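Local coordinates for germination protein YpeB (Bacillus megaterium QM B1551, PDB 5BOI) that takes part in the germination of Bacillus spores, its C-terminal PepSY-containing region probably having an inhibitory role, at residues 47-52 with 56-61. Residues are numbered along the deposited sequence; the frame is centred on the assembly and turned at random.
Sequences LTITDP and QETYMD
Thr48 faces Tyr59 across an antiparallel strand pair and touches Glu57 diagonally. It lies alongside Tyr59, the two side chains pointing the same way. Its OG1 meets the ring obliquely, 3.8 Å from Tyr59 CD2. Chi1 of -57° sets OG1 beside the backbone N and puts the methyl CG2 anti to that N. This brings Thr48 CG2 to Glu57 OE1, at 3.3 Å, and near the ring atom Tyr59 CE2. With an alanine here, the tyrosine ring and the Glu57 carboxylate would probably both lose the threonine methyl they rest against. Farther along this face, Thr50 CG2 lies 3.8 Å from Glu57 CG, side by side. The other face carries Leu47, Ile49, Thr58 and Met60. Ile49 CD1 reaches Met60 CB at 4.2 Å, while the end of Met60 leads off to Phe22 and Ala19 of helix 12-22. Leu47 also packs on this helix. Leu47, Ile49 and Met60 are buried on this face; Thr58 is partly exposed. Four backbone bonds join the strands. Leu47 and Met60 exchange one pair, Ile49 and Thr58 another. The shortest, Ile49 N to Thr58 O, is 2.7 Å and lies in the carbonyl plane. A fifth, Asp51 N to Gln56 O, is 3.0 Å and continues the ladder into the loop, where Asp51 OD1 accepts from Lys53 N. Strands 30-35 and 69-74 flank the two. This is a beta hairpin in the middle of an antiparallel sheet with a helix packed on one face, consistent with a PepSY-type domain.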
loop_
_atom_site.group_PDB
_atom_site.type_symbol
_atom_site.label_atom_id
_atom_site.label_comp_id
_atom_site.label_asym_id
_atom_site.label_seq_id
_atom_site.Cartn_x
_atom_site.Cartn_y
_atom_site.Cartn_z
ATOM N N LEU A 47 15.639 -7.925 10.369
ATOM C CA LEU A 47 15.296 -8.838 11.449
ATOM C C LEU A 47 14.779 -10.161 10.911
ATOM O O LEU A 47 14.063 -10.197 9.904
ATOM C CB LEU A 47 14.249 -8.218 12.376
ATOM C CG LEU A 47 14.670 -7.095 13.326
ATOM C CD1 LEU A 47 15.171 -5.868 12.579
ATOM C CD2 LEU A 47 13.501 -6.720 14.210
ATOM N N THR A 48 15.156 -11.245 11.583
ATOM C CA THR A 48 14.606 -12.565 11.301
ATOM C C THR A 48 13.985 -13.115 12.578
ATOM O O THR A 48 14.690 -13.602 13.459
ATOM C CB THR A 48 15.677 -13.550 10.779
ATOM O OG1 THR A 48 16.302 -13.014 9.607
ATOM C CG2 THR A 48 15.041 -14.888 10.431
ATOM N N ILE A 49 12.665 -13.019 12.677
ATOM C CA ILE A 49 11.946 -13.461 13.863
ATOM C C ILE A 49 11.484 -14.910 13.711
ATOM O O ILE A 49 10.826 -15.262 12.736
ATOM C CB ILE A 49 10.734 -12.558 14.139
ATOM C CG1 ILE A 49 11.190 -11.112 14.335
ATOM C CG2 ILE A 49 9.966 -13.047 15.351
ATOM C CD1 ILE A 49 10.575 -10.143 13.355
ATOM N N THR A 50 11.832 -15.751 14.679
ATOM C CA THR A 50 11.521 -17.170 14.582
ATOM C C THR A 50 10.534 -17.609 15.662
ATOM O O THR A 50 10.760 -17.377 16.846
ATOM C CB THR A 50 12.799 -18.030 14.699
ATOM O OG1 THR A 50 13.491 -17.692 15.908
ATOM C CG2 THR A 50 13.727 -17.776 13.525
ATOM N N ASP A 51 9.432 -18.221 15.245
ATOM C CA ASP A 51 8.546 -18.912 16.171
ATOM C C ASP A 51 9.332 -20.098 16.735
ATOM O O ASP A 51 10.074 -20.747 15.998
ATOM C CB ASP A 51 7.268 -19.368 15.447
ATOM C CG ASP A 51 6.200 -19.918 16.388
ATOM O OD1 ASP A 51 6.498 -20.235 17.555
ATOM O OD2 ASP A 51 5.041 -20.050 15.943
ATOM N N PRO A 52 9.230 -20.349 18.050
ATOM C CA PRO A 52 9.785 -21.607 18.564
ATOM C C PRO A 52 8.851 -22.804 18.352
ATOM O O PRO A 52 9.338 -23.891 18.040
ATOM C CB PRO A 52 9.983 -21.323 20.057
ATOM C CG PRO A 52 9.021 -20.236 20.365
ATOM C CD PRO A 52 8.960 -19.386 19.131
ATOM N N GLN A 56 8.481 -21.327 11.897
ATOM C CA GLN A 56 8.108 -20.291 10.944
ATOM C C GLN A 56 8.957 -19.038 11.137
ATOM O O GLN A 56 9.132 -18.561 12.262
ATOM C CB GLN A 56 6.622 -19.935 11.089
ATOM C CG GLN A 56 5.635 -20.966 10.546
ATOM C CD GLN A 56 5.598 -21.032 9.023
ATOM O OE1 GLN A 56 6.364 -20.353 8.336
ATOM N NE2 GLN A 56 4.693 -21.849 8.491
ATOM N N GLU A 57 9.471 -18.497 10.040
ATOM C CA GLU A 57 10.310 -17.312 10.115
ATOM C C GLU A 57 9.637 -16.090 9.503
ATOM O O GLU A 57 8.928 -16.185 8.499
ATOM C CB GLU A 57 11.650 -17.563 9.430
ATOM C CG GLU A 57 12.467 -18.669 10.064
ATOM C CD GLU A 57 13.815 -18.836 9.400
ATOM O OE1 GLU A 57 14.461 -17.811 9.102
ATOM O OE2 GLU A 57 14.226 -19.993 9.168
ATOM N N THR A 58 9.867 -14.945 10.133
ATOM C CA THR A 58 9.341 -13.668 9.667
ATOM C C THR A 58 10.501 -12.703 9.483
ATOM O O THR A 58 11.396 -12.620 10.332
ATOM C CB THR A 58 8.317 -13.072 10.660
ATOM O OG1 THR A 58 7.158 -13.913 10.703
ATOM C CG2 THR A 58 7.898 -11.650 10.238
ATOM N N TYR A 59 10.486 -11.980 8.369
ATOM C CA TYR A 59 11.553 -11.049 8.054
ATOM C C TYR A 59 11.003 -9.635 8.098
ATOM O O TYR A 59 9.965 -9.344 7.509
ATOM C CB TYR A 59 12.152 -11.357 6.680
ATOM C CG TYR A 59 12.506 -12.818 6.509
ATOM C CD1 TYR A 59 11.551 -13.744 6.091
ATOM C CD2 TYR A 59 13.784 -13.280 6.786
ATOM C CE1 TYR A 59 11.868 -15.086 5.940
ATOM C CE2 TYR A 59 14.109 -14.615 6.637
ATOM C CZ TYR A 59 13.148 -15.514 6.216
ATOM O OH TYR A 59 13.465 -16.845 6.069
ATOM N N MET A 60 11.700 -8.760 8.801
ATOM C CA MET A 60 11.221 -7.408 8.965
ATOM C C MET A 60 12.349 -6.410 8.852
ATOM O O MET A 60 13.412 -6.582 9.452
ATOM C CB MET A 60 10.523 -7.243 10.312
ATOM C CG MET A 60 9.980 -5.833 10.503
ATOM S SD MET A 60 8.816 -5.707 11.875
ATOM C CE MET A 60 8.207 -4.033 11.647
ATOM N N ASP A 61 12.109 -5.356 8.085
ATOM C CA ASP A 61 13.079 -4.291 7.961
ATOM C C ASP A 61 12.548 -3.013 8.603
ATOM O O ASP A 61 11.382 -2.636 8.437
ATOM C CB ASP A 61 13.437 -4.064 6.492
ATOM C CG ASP A 61 14.208 -5.238 5.896
ATOM O OD1 ASP A 61 15.445 -5.275 6.060
ATOM O OD2 ASP A 61 13.582 -6.121 5.267
#